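PDB 1VE3: methyltransferase domain-containing protein from Pyrococcus horikoshii, which binds S-adenosylmethionine and probably acts as a methyltransferase that transfers the methyl group of this cofactor to a substrate not yet identified. Local coordinates for residues 144-149 with 172-177; 194-199 with 218-223; 5-10 with 113-118; 136-141 with 205-210. All blocks are in the same frame, centred on the assembly; numbering follows the deposited sequence.

Interaction 1. Residues 144-149 with 172-177; sequences DLRELL and EERTVV
Arg146 and Arg174 bring two guanidinium groups together, and Leu149 and Val176 add a small apolar patch beside them, in a partly buried contact between the region of helix 145-148 and the turn leading into strand 175-179. The arginines meet edge to face. NH2 of Arg146 stands over the centre of the Arg174 guanidinium, 3.2 Å from its CZ, and the two planes are 73° apart. Both chains bend at their third torsion, Arg146 one way (chi3 -58°) and Arg174 the other (chi3 61°), which turns the two ends in to meet from separate backbones. The terminal nitrogens are all donors, so the 3.3 Å between Arg146 NH1 and Arg174 NH1 is an approach of like charges and not a bond. The cation-pi contact of Arg174 with Trp194 probably offsets part of that cost.

The other half of the contact is plain packing: Leu149 CD2 lies 4.1 Å from Val176 CG2, the two side chains running alongside in opposite senses. At the N-terminal end of the helix, Asp144 is the N-cap. Its OD1 takes the N-H of Glu147 at 2.7 Å, from above the carboxylate plane, while OD2 is held by the backbone N of Lys196.

Strand 175-179 is the middle of a three-stranded antiparallel sheet, and helix 145-148 directly follows strand 136-143 of the main sheet. An excursion of this kind after the fifth strand is familiar as an insertion in the Rossmann-like fold of class I methyltransferases.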
# COMPACT_ATOMS: atom_id res chain seq x y z
N ASP A 144 19.96 -0.05 -3.47
CA ASP A 144 21.24 0.19 -4.12
C ASP A 144 20.92 1.13 -5.28
O ASP A 144 20.68 0.69 -6.41
CB ASP A 144 21.84 -1.12 -4.64
CG ASP A 144 23.24 -0.94 -5.20
OD1 ASP A 144 23.47 0.04 -5.93
OD2 ASP A 144 24.11 -1.80 -4.92
N LEU A 145 20.89 2.42 -4.98
CA LEU A 145 20.48 3.24 -6.11
C LEU A 145 21.62 3.39 -7.11
O LEU A 145 21.41 3.70 -8.28
CB LEU A 145 20.07 4.61 -5.58
CG LEU A 145 19.36 5.46 -6.63
CD1 LEU A 145 19.18 4.72 -7.96
CD2 LEU A 145 17.96 5.91 -6.20
N ARG A 146 22.85 3.02 -6.79
CA ARG A 146 23.90 2.98 -7.79
C ARG A 146 23.63 1.95 -8.88
O ARG A 146 23.88 2.20 -10.06
CB ARG A 146 25.25 2.71 -7.12
CG ARG A 146 26.44 2.80 -8.06
CD ARG A 146 27.69 3.12 -7.28
NE ARG A 146 27.54 4.37 -6.54
CZ ARG A 146 28.41 4.82 -5.64
NH1 ARG A 146 29.51 4.12 -5.36
NH2 ARG A 146 28.19 5.96 -5.01
N GLU A 147 23.12 0.79 -8.49
CA GLU A 147 22.81 -0.26 -9.45
C GLU A 147 21.53 0.05 -10.21
O GLU A 147 21.38 -0.30 -11.38
CB GLU A 147 22.67 -1.61 -8.73
CG GLU A 147 23.96 -2.16 -8.15
CD GLU A 147 25.05 -2.35 -9.20
OE1 GLU A 147 25.74 -1.36 -9.53
OE2 GLU A 147 25.19 -3.48 -9.71
N LEU A 148 20.60 0.71 -9.53
CA LEU A 148 19.31 1.08 -10.12
C LEU A 148 19.42 2.26 -11.08
O LEU A 148 18.63 2.39 -12.01
CB LEU A 148 18.32 1.42 -9.01
CG LEU A 148 16.93 1.94 -9.40
CD1 LEU A 148 16.17 0.86 -10.15
CD2 LEU A 148 16.18 2.35 -8.14
N LEU A 149 20.41 3.12 -10.85
CA LEU A 149 20.63 4.32 -11.66
C LEU A 149 20.45 4.06 -13.17
O LEU A 149 19.65 4.70 -13.84
CB LEU A 149 22.06 4.82 -11.39
CG LEU A 149 22.08 6.08 -10.54
CD1 LEU A 149 23.19 7.05 -10.96
CD2 LEU A 149 20.77 6.88 -10.61
N GLU A 172 31.19 11.55 -9.34
CA GLU A 172 32.40 12.23 -8.93
C GLU A 172 32.01 12.96 -7.65
O GLU A 172 32.77 13.76 -7.10
CB GLU A 172 32.82 13.25 -10.00
CG GLU A 172 32.83 12.69 -11.43
CD GLU A 172 31.45 12.34 -11.96
OE1 GLU A 172 30.63 13.27 -12.14
OE2 GLU A 172 31.18 11.15 -12.21
N GLU A 173 30.80 12.66 -7.17
CA GLU A 173 30.24 13.27 -5.97
C GLU A 173 29.31 12.28 -5.26
O GLU A 173 28.95 12.48 -4.10
CB GLU A 173 29.45 14.52 -6.38
CG GLU A 173 29.10 15.47 -5.25
CD GLU A 173 28.49 16.77 -5.75
OE1 GLU A 173 27.33 16.75 -6.22
OE2 GLU A 173 29.18 17.81 -5.68
N ARG A 174 28.93 11.22 -5.97
CA ARG A 174 28.05 10.20 -5.41
C ARG A 174 26.64 10.77 -5.17
O ARG A 174 26.02 10.49 -4.15
CB ARG A 174 28.63 9.68 -4.09
CG ARG A 174 30.05 9.18 -4.18
CD ARG A 174 30.56 8.80 -2.80
NE ARG A 174 29.76 7.73 -2.21
CZ ARG A 174 29.99 6.43 -2.39
NH1 ARG A 174 31.01 6.02 -3.13
NH2 ARG A 174 29.19 5.54 -1.82
N THR A 175 26.15 11.57 -6.11
CA THR A 175 24.82 12.15 -5.99
C THR A 175 24.14 12.13 -7.34
O THR A 175 24.78 11.86 -8.36
CB THR A 175 24.86 13.62 -5.52
OG1 THR A 175 25.44 14.44 -6.54
CG2 THR A 175 25.66 13.77 -4.22
N VAL A 176 22.84 12.41 -7.36
CA VAL A 176 22.10 12.41 -8.61
C VAL A 176 20.88 13.32 -8.51
O VAL A 176 20.24 13.42 -7.45
CB VAL A 176 21.62 10.99 -8.98
CG1 VAL A 176 20.62 10.49 -7.96
CG2 VAL A 176 21.00 10.99 -10.37
N VAL A 177 20.58 14.00 -9.61
CA VAL A 177 19.44 14.89 -9.69
C VAL A 177 18.38 14.23 -10.55
O VAL A 177 18.64 13.85 -11.69
CB VAL A 177 19.82 16.24 -10.35
CG1 VAL A 177 18.60 17.14 -10.42
CG2 VAL A 177 20.94 16.90 -9.58

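Interaction 2. Residues 194-199 with 218-223; sequences WGKTGV and YSYLTV
The aliphatic part of Lys196 lies across one face of the Tyr220 ring, and this CH-pi packing makes up the contact. CD sits over the middle of the ring, 3.5 Å from the Tyr220 centroid and 15° off its normal, with CZ as the closest ring atom at 3.4 Å from CD. CE follows over the far side of the ring, 3.6 Å from CD1 of Tyr220. The lysine runs straight through CD, with CG opposite the main-chain N (chi1 -172°), and turns only at its last torsion (chi4 -63°).

That bend lifts NZ away from the ring plane: it stays above the ring but 5.2 Å from the Tyr220 centroid, so any cation-pi attraction is weak at most. The ammonium is instead engaged by two carboxylates, Glu200 one helical turn further on and Glu212 of strand 207-215.

Among backbone bonds, Val199 N reaches the O of the N-cap residue Gly195 at 3.1 Å, closing the first turn of helix 196-203. Lys196 and Val199 also touch Phe142 of strand 136-143, setting the helix on the sheet. A helix packed in this way before the terminal antiparallel hairpin is the arrangement of the Rossmann-like methyltransferase fold.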
# COMPACT_ATOMS: atom_id res chain seq x y z
N TRP A 194 23.90 5.58 -3.07
CA TRP A 194 24.61 4.51 -2.37
C TRP A 194 24.51 3.16 -3.07
O TRP A 194 23.50 2.83 -3.69
CB TRP A 194 24.06 4.34 -0.95
CG TRP A 194 24.43 5.45 -0.02
CD1 TRP A 194 23.68 6.55 0.28
CD2 TRP A 194 25.64 5.56 0.73
NE1 TRP A 194 24.36 7.35 1.18
CE2 TRP A 194 25.56 6.76 1.47
CE3 TRP A 194 26.79 4.76 0.84
CZ2 TRP A 194 26.59 7.18 2.32
CZ3 TRP A 194 27.82 5.18 1.69
CH2 TRP A 194 27.71 6.38 2.42
N GLY A 195 25.59 2.39 -2.98
CA GLY A 195 25.62 1.07 -3.56
C GLY A 195 25.78 0.13 -2.38
O GLY A 195 26.34 0.52 -1.35
N LYS A 196 25.29 -1.10 -2.50
CA LYS A 196 25.41 -2.07 -1.42
C LYS A 196 26.85 -2.17 -0.88
O LYS A 196 27.05 -2.32 0.32
CB LYS A 196 24.94 -3.45 -1.90
CG LYS A 196 24.83 -4.49 -0.80
CD LYS A 196 24.33 -5.83 -1.36
CE LYS A 196 24.15 -6.88 -0.27
NZ LYS A 196 25.44 -7.23 0.41
N THR A 197 27.84 -2.08 -1.76
CA THR A 197 29.24 -2.17 -1.34
C THR A 197 29.69 -0.99 -0.49
O THR A 197 30.52 -1.14 0.40
CB THR A 197 30.20 -2.27 -2.56
OG1 THR A 197 29.95 -3.49 -3.28
CG2 THR A 197 31.65 -2.28 -2.08
N GLY A 198 29.15 0.20 -0.77
CA GLY A 198 29.53 1.37 0.01
C GLY A 198 28.89 1.36 1.38
O GLY A 198 29.53 1.70 2.39
N VAL A 199 27.62 0.98 1.43
CA VAL A 199 26.89 0.93 2.69
C VAL A 199 27.55 -0.07 3.64
O VAL A 199 27.85 0.26 4.79
CB VAL A 199 25.42 0.51 2.46
CG1 VAL A 199 24.71 0.33 3.81
CG2 VAL A 199 24.71 1.57 1.61
N TYR A 218 16.84 -4.74 -6.49
CA TYR A 218 18.07 -4.20 -5.91
C TYR A 218 17.95 -3.58 -4.53
O TYR A 218 18.66 -2.63 -4.21
CB TYR A 218 18.69 -3.19 -6.88
CG TYR A 218 19.76 -3.80 -7.76
CD1 TYR A 218 19.92 -3.39 -9.09
CD2 TYR A 218 20.62 -4.78 -7.26
CE1 TYR A 218 20.92 -3.94 -9.90
CE2 TYR A 218 21.62 -5.34 -8.06
CZ TYR A 218 21.76 -4.92 -9.38
OH TYR A 218 22.75 -5.46 -10.17
N SER A 219 17.08 -4.14 -3.69
CA SER A 219 16.92 -3.64 -2.33
C SER A 219 17.34 -4.70 -1.33
O SER A 219 17.27 -5.90 -1.62
CB SER A 219 15.47 -3.21 -2.09
OG SER A 219 15.17 -2.06 -2.86
N TYR A 220 17.78 -4.26 -0.16
CA TYR A 220 18.25 -5.18 0.87
C TYR A 220 17.82 -4.88 2.28
O TYR A 220 17.78 -3.72 2.70
CB TYR A 220 19.78 -5.22 0.87
CG TYR A 220 20.37 -5.62 -0.45
CD1 TYR A 220 20.56 -6.96 -0.78
CD2 TYR A 220 20.67 -4.66 -1.40
CE1 TYR A 220 21.05 -7.33 -2.02
CE2 TYR A 220 21.15 -5.01 -2.65
CZ TYR A 220 21.33 -6.34 -2.95
OH TYR A 220 21.80 -6.68 -4.20
N LEU A 221 17.49 -5.94 3.02
CA LEU A 221 17.13 -5.82 4.42
C LEU A 221 18.32 -6.47 5.10
O LEU A 221 18.58 -7.65 4.89
CB LEU A 221 15.87 -6.61 4.76
CG LEU A 221 15.56 -6.56 6.25
CD1 LEU A 221 14.93 -5.22 6.59
CD2 LEU A 221 14.62 -7.69 6.62
N THR A 222 19.05 -5.71 5.91
CA THR A 222 20.22 -6.25 6.59
C THR A 222 20.09 -6.22 8.11
O THR A 222 19.60 -5.25 8.68
CB THR A 222 21.49 -5.48 6.21
OG1 THR A 222 21.66 -5.52 4.79
CG2 THR A 222 22.71 -6.12 6.87
N VAL A 223 20.53 -7.29 8.76
CA VAL A 223 20.48 -7.38 10.22
C VAL A 223 21.91 -7.31 10.76
O VAL A 223 22.75 -8.15 10.44
CB VAL A 223 19.79 -8.68 10.68
CG1 VAL A 223 19.74 -8.74 12.20
CG2 VAL A 223 18.37 -8.73 10.11

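Interaction 3. Residues 5-10 with 113-118; sequences EYYRVF and IVHFEP. With SAM (S-adenosylmethionine), chain C.
Tyr7 OH and His115 NE2 share a hydrogen bond of 2.6 Å, and either atom could be its donor. The side chains arrive from opposite directions and meet rim to rim: the ring planes differ by only 12° and the centroids are 5.8 Å apart, so neither ring covers the other. The phenol oxygen also lies 3.4 Å from SD of the S-adenosylmethionine, where a partly negative oxygen would probably suit the positive sulfonium.

This joins helix 4-9 to the loop after strand 104-110. The loop lies at the cofactor site of a Rossmann-like methyltransferase fold, where the ligand is hydrogen-bonded by Arg24, Asp67 and Asp93. His115 lays one face on the cofactor, with C8 of the adenine 3.5 Å above the imidazole plane and displaced toward the rim. With CG anti to its carbonyl carbon (chi1 -79°), the imidazole turns this face to the ligand and its NE2 edge to Tyr7. Phe116 adds an oblique approach, its CE1 3.6 Å from N6 of the ligand.

A phenylalanine in place of Tyr7 would lack the hydroxyl, which would probably leave His115 NE2 without this partner, the imidazole freer to turn, and the sulfonium without its oxygen neighbour. Tyr7 is itself backed by Tyr6, whose CD2 sits over the centre of one face of the Tyr7 ring.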
# COMPACT_ATOMS: atom_id res chain seq x y z
N GLU A 5 9.15 19.33 -1.29
CA GLU A 5 8.21 19.09 -2.39
C GLU A 5 8.07 17.62 -2.73
O GLU A 5 6.97 17.11 -2.96
CB GLU A 5 8.64 19.87 -3.63
CG GLU A 5 7.81 19.56 -4.86
CD GLU A 5 7.68 20.76 -5.78
OE1 GLU A 5 8.70 21.41 -6.07
OE2 GLU A 5 6.54 21.04 -6.22
N TYR A 6 9.20 16.93 -2.79
CA TYR A 6 9.21 15.51 -3.09
C TYR A 6 8.29 14.73 -2.17
O TYR A 6 7.58 13.83 -2.60
CB TYR A 6 10.64 14.98 -2.95
CG TYR A 6 10.80 13.50 -3.09
CD1 TYR A 6 10.69 12.87 -4.33
CD2 TYR A 6 11.13 12.71 -1.98
CE1 TYR A 6 10.91 11.50 -4.47
CE2 TYR A 6 11.35 11.35 -2.11
CZ TYR A 6 11.25 10.75 -3.35
OH TYR A 6 11.54 9.41 -3.49
N TYR A 7 8.32 15.07 -0.88
CA TYR A 7 7.49 14.38 0.09
C TYR A 7 6.04 14.85 0.08
O TYR A 7 5.13 14.06 0.31
CB TYR A 7 8.09 14.53 1.50
CG TYR A 7 9.35 13.71 1.69
CD1 TYR A 7 9.35 12.34 1.47
CD2 TYR A 7 10.55 14.32 2.07
CE1 TYR A 7 10.52 11.58 1.62
CE2 TYR A 7 11.72 13.57 2.23
CZ TYR A 7 11.70 12.20 2.00
OH TYR A 7 12.84 11.46 2.14
N ARG A 8 5.82 16.13 -0.22
CA ARG A 8 4.46 16.67 -0.28
C ARG A 8 3.71 16.06 -1.46
O ARG A 8 2.52 15.74 -1.37
CB ARG A 8 4.50 18.20 -0.42
CG ARG A 8 3.13 18.85 -0.60
CD ARG A 8 3.20 20.38 -0.56
NE ARG A 8 4.09 20.93 -1.58
CZ ARG A 8 3.89 20.82 -2.89
NH1 ARG A 8 2.83 20.18 -3.36
NH2 ARG A 8 4.77 21.34 -3.74
N VAL A 9 4.41 15.89 -2.57
CA VAL A 9 3.84 15.33 -3.79
C VAL A 9 3.51 13.83 -3.74
O VAL A 9 2.45 13.42 -4.19
CB VAL A 9 4.77 15.59 -5.00
CG1 VAL A 9 4.41 14.67 -6.15
CG2 VAL A 9 4.64 17.05 -5.43
N PHE A 10 4.42 13.02 -3.19
CA PHE A 10 4.19 11.58 -3.12
C PHE A 10 3.75 11.11 -1.73
O PHE A 10 4.23 11.61 -0.72
CB PHE A 10 5.45 10.81 -3.54
CG PHE A 10 5.96 11.19 -4.89
CD1 PHE A 10 6.95 12.16 -5.04
CD2 PHE A 10 5.42 10.60 -6.03
CE1 PHE A 10 7.40 12.54 -6.30
CE2 PHE A 10 5.87 10.97 -7.30
CZ PHE A 10 6.86 11.94 -7.43
N ILE A 113 18.73 6.43 3.54
CA ILE A 113 20.10 6.78 3.21
C ILE A 113 20.31 7.85 2.15
O ILE A 113 21.37 8.49 2.14
CB ILE A 113 20.93 5.53 2.80
CG1 ILE A 113 20.29 4.84 1.60
CG2 ILE A 113 21.05 4.58 3.99
CD1 ILE A 113 21.15 3.70 1.04
N VAL A 114 19.33 8.08 1.27
CA VAL A 114 19.50 9.12 0.25
C VAL A 114 19.74 10.47 0.90
O VAL A 114 20.23 11.39 0.25
CB VAL A 114 18.27 9.25 -0.72
CG1 VAL A 114 18.10 7.97 -1.52
CG2 VAL A 114 16.99 9.57 0.06
N HIS A 115 19.41 10.57 2.18
CA HIS A 115 19.57 11.82 2.93
C HIS A 115 20.96 12.01 3.53
O HIS A 115 21.27 13.08 4.04
CB HIS A 115 18.56 11.88 4.07
CG HIS A 115 17.18 12.27 3.64
ND1 HIS A 115 16.80 13.58 3.46
CD2 HIS A 115 16.09 11.52 3.36
CE1 HIS A 115 15.54 13.62 3.07
NE2 HIS A 115 15.08 12.38 3.00
N PHE A 116 21.81 10.99 3.46
CA PHE A 116 23.12 11.10 4.07
C PHE A 116 24.31 10.91 3.14
O PHE A 116 24.39 9.95 2.37
CB PHE A 116 23.23 10.08 5.21
CG PHE A 116 22.13 10.20 6.25
CD1 PHE A 116 22.35 10.89 7.44
CD2 PHE A 116 20.89 9.63 6.03
CE1 PHE A 116 21.33 11.01 8.40
CE2 PHE A 116 19.87 9.74 6.98
CZ PHE A 116 20.09 10.43 8.17
N GLU A 117 25.25 11.85 3.20
CA GLU A 117 26.47 11.71 2.40
C GLU A 117 27.35 10.78 3.26
O GLU A 117 27.03 10.52 4.42
CB GLU A 117 27.13 13.07 2.16
CG GLU A 117 27.72 13.75 3.38
CD GLU A 117 28.38 15.07 3.03
OE1 GLU A 117 29.03 15.15 1.96
OE2 GLU A 117 28.27 16.03 3.82
N PRO A 118 28.46 10.27 2.70
CA PRO A 118 29.34 9.37 3.46
C PRO A 118 29.70 9.74 4.90
O PRO A 118 29.50 8.93 5.81
CB PRO A 118 30.57 9.26 2.55
CG PRO A 118 29.94 9.30 1.18
CD PRO A 118 28.94 10.45 1.32
N SAM C . 11.66 5.46 7.91
CA SAM C . 10.68 6.26 7.12
C SAM C . 9.68 5.32 6.44
O SAM C . 8.50 5.67 6.38
OXT SAM C . 10.17 4.25 5.99
CB SAM C . 11.44 7.02 6.08
CG SAM C . 10.77 8.22 5.63
SD SAM C . 11.68 9.16 4.34
CE SAM C . 11.82 8.13 3.02
C5' SAM C . 13.26 9.58 5.10
C4' SAM C . 13.22 10.46 6.45
O4' SAM C . 14.60 10.68 6.92
C3' SAM C . 12.71 11.88 6.24
O3' SAM C . 11.42 11.75 7.03
C2' SAM C . 13.55 12.85 7.00
O2' SAM C . 13.04 13.91 7.74
C1' SAM C . 14.52 11.84 7.72
N9 SAM C . 15.85 12.41 7.96
C8 SAM C . 16.78 13.02 7.11
N7 SAM C . 17.88 13.39 7.71
C5 SAM C . 17.70 13.03 9.01
C6 SAM C . 18.51 13.13 10.22
N6 SAM C . 19.73 13.69 10.23
N1 SAM C . 18.00 12.63 11.44
C2 SAM C . 16.76 12.05 11.48
N3 SAM C . 15.92 11.91 10.41
C4 SAM C . 16.44 12.41 9.19

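Interaction 4. Residues 136-141 with 205-210; sequences GKFIMY and LYFTKE
Phe138 and Phe207 form the aromatic part of this contact, an offset stack with centroids 4.9 Å apart and planes inclined by 29°. CD1 of Phe138 lies over one face of the Phe207 ring, toward its rim, and comes within 3.5 Å of CZ. The opposite face of Phe207 is covered by CB of Tyr206, so its ring is sandwiched. Phe138 swings CG opposite its backbone N (chi1 177°), which sends its ring across to Phe207.

The charged part lies nearer solvent. Lys137 NZ and Glu210 OE2 make a salt bridge of 3.1 Å whose hydrogen bond is weak, the lysine and glutamate chains meeting almost perpendicular to one another. The methylene CE of Lys137 is as close, 3.0 Å from OE1 of Glu210. Each group has a further partner: NZ gives a hydrogen bond to the carbonyl O of Tyr35, and OE1 takes one from Asn225. Putting an alanine at Lys137 would probably leave the Glu210 carboxylate without its countercharge and the Tyr35 carbonyl without this donor.

In the main sheet strand 219-226 runs between the two, antiparallel to both strand 136-143 and the outermost strand 207-215, and the ion pair and the phenylalanine pair reach across it on opposite faces of the sheet. Phe138 also touches Val128 of helix 118-131 and Val107 and Phe109 of strand 104-110, while Tyr206 packs on Phe125 of that same helix.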
# COMPACT_ATOMS: atom_id res chain seq x y z
N GLY A 136 21.69 -6.11 21.26
CA GLY A 136 20.69 -5.56 20.36
C GLY A 136 20.92 -5.81 18.89
O GLY A 136 21.92 -6.42 18.50
N LYS A 137 19.99 -5.33 18.06
CA LYS A 137 20.10 -5.52 16.62
C LYS A 137 19.78 -4.26 15.81
O LYS A 137 18.82 -3.56 16.09
CB LYS A 137 19.20 -6.67 16.18
CG LYS A 137 19.68 -8.01 16.72
CD LYS A 137 18.58 -9.03 16.87
CE LYS A 137 18.36 -9.83 15.60
NZ LYS A 137 17.43 -10.97 15.86
N PHE A 138 20.63 -3.97 14.83
CA PHE A 138 20.46 -2.83 13.94
C PHE A 138 19.87 -3.42 12.66
O PHE A 138 20.50 -4.26 12.03
CB PHE A 138 21.82 -2.19 13.62
CG PHE A 138 21.74 -1.04 12.63
CD1 PHE A 138 22.76 -0.84 11.71
CD2 PHE A 138 20.66 -0.16 12.63
CE1 PHE A 138 22.72 0.23 10.80
CE2 PHE A 138 20.61 0.91 11.74
CZ PHE A 138 21.64 1.11 10.82
N ILE A 139 18.68 -2.99 12.29
CA ILE A 139 18.04 -3.51 11.08
C ILE A 139 17.73 -2.40 10.08
O ILE A 139 16.89 -1.54 10.35
CB ILE A 139 16.72 -4.24 11.43
CG1 ILE A 139 17.03 -5.45 12.31
CG2 ILE A 139 16.00 -4.66 10.15
CD1 ILE A 139 15.79 -6.17 12.82
N MSE A 140 18.41 -2.41 8.94
CA MSE A 140 18.15 -1.38 7.94
C MSE A 140 17.76 -1.92 6.57
O MSE A 140 18.12 -3.02 6.17
CB MSE A 140 19.34 -0.39 7.84
CG MSE A 140 20.50 -0.75 6.91
SE MSE A 140 21.70 0.81 6.57
CE MSE A 140 20.95 1.40 4.91
N TYR A 141 16.96 -1.13 5.87
CA TYR A 141 16.49 -1.48 4.54
C TYR A 141 16.87 -0.32 3.65
O TYR A 141 16.59 0.84 3.97
CB TYR A 141 14.98 -1.67 4.53
CG TYR A 141 14.41 -1.81 3.13
CD1 TYR A 141 14.53 -3.01 2.42
CD2 TYR A 141 13.78 -0.74 2.51
CE1 TYR A 141 14.03 -3.13 1.13
CE2 TYR A 141 13.28 -0.84 1.22
CZ TYR A 141 13.40 -2.03 0.53
OH TYR A 141 12.91 -2.12 -0.75
N LEU A 205 32.68 -1.08 9.99
CA LEU A 205 33.46 -0.38 11.00
C LEU A 205 32.79 -0.47 12.37
O LEU A 205 33.45 -0.33 13.40
CB LEU A 205 33.63 1.10 10.65
CG LEU A 205 34.16 1.51 9.27
CD1 LEU A 205 34.46 3.01 9.27
CD2 LEU A 205 35.42 0.72 8.92
N TYR A 206 31.49 -0.72 12.38
CA TYR A 206 30.74 -0.77 13.63
C TYR A 206 29.94 -2.04 13.89
O TYR A 206 29.59 -2.31 15.04
CB TYR A 206 29.78 0.43 13.68
CG TYR A 206 30.45 1.74 13.36
CD1 TYR A 206 31.35 2.31 14.26
CD2 TYR A 206 30.24 2.38 12.14
CE1 TYR A 206 32.03 3.49 13.94
CE2 TYR A 206 30.91 3.56 11.81
CZ TYR A 206 31.81 4.10 12.72
OH TYR A 206 32.50 5.24 12.40
N PHE A 207 29.64 -2.81 12.85
CA PHE A 207 28.83 -4.01 13.06
C PHE A 207 29.30 -5.25 12.32
O PHE A 207 30.12 -5.17 11.40
CB PHE A 207 27.38 -3.79 12.62
CG PHE A 207 26.81 -2.46 12.98
CD1 PHE A 207 26.93 -1.38 12.11
CD2 PHE A 207 26.09 -2.29 14.16
CE1 PHE A 207 26.33 -0.15 12.41
CE2 PHE A 207 25.49 -1.08 14.47
CZ PHE A 207 25.61 -0.00 13.60
N THR A 208 28.78 -6.40 12.74
CA THR A 208 29.03 -7.67 12.08
C THR A 208 27.62 -8.01 11.58
O THR A 208 26.64 -7.72 12.26
CB THR A 208 29.51 -8.73 13.08
OG1 THR A 208 28.54 -8.91 14.13
CG2 THR A 208 30.82 -8.30 13.70
N LYS A 209 27.50 -8.59 10.40
CA LYS A 209 26.15 -8.88 9.93
C LYS A 209 25.60 -10.24 10.35
O LYS A 209 26.25 -11.28 10.21
CB LYS A 209 26.04 -8.73 8.41
CG LYS A 209 26.82 -9.70 7.59
CD LYS A 209 26.27 -9.76 6.17
CE LYS A 209 26.26 -8.40 5.49
NZ LYS A 209 25.87 -8.49 4.05
N GLU A 210 24.39 -10.18 10.90
CA GLU A 210 23.66 -11.35 11.36
C GLU A 210 22.99 -12.05 10.18
O GLU A 210 23.13 -13.25 10.00
CB GLU A 210 22.60 -10.94 12.39
CG GLU A 210 21.86 -12.10 13.04
CD GLU A 210 20.83 -11.64 14.07
OE1 GLU A 210 21.17 -10.77 14.90
OE2 GLU A 210 19.69 -12.15 14.07

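Interactions 2 and 4 share the main sheet: strand 219-226 supplies Tyr220 to one and separates the strands of the other, with Val223 O accepting from Glu210 N. Interaction 1 sits further out, by the three-stranded sheet, and is tied to interaction 2 through Asp144 and the backbone N of Lys196. Interaction 3 lies at the cofactor and reaches interaction 2 by the bond from Trp194 NE1 to Phe116 O. All four are partly buried. Their chemistry differs with place: like charges between short helix and turn, a lysine on a ring beneath the helix, one short polar bond at the ligand, and buried phenylalanines beside an ion pair nearer solvent.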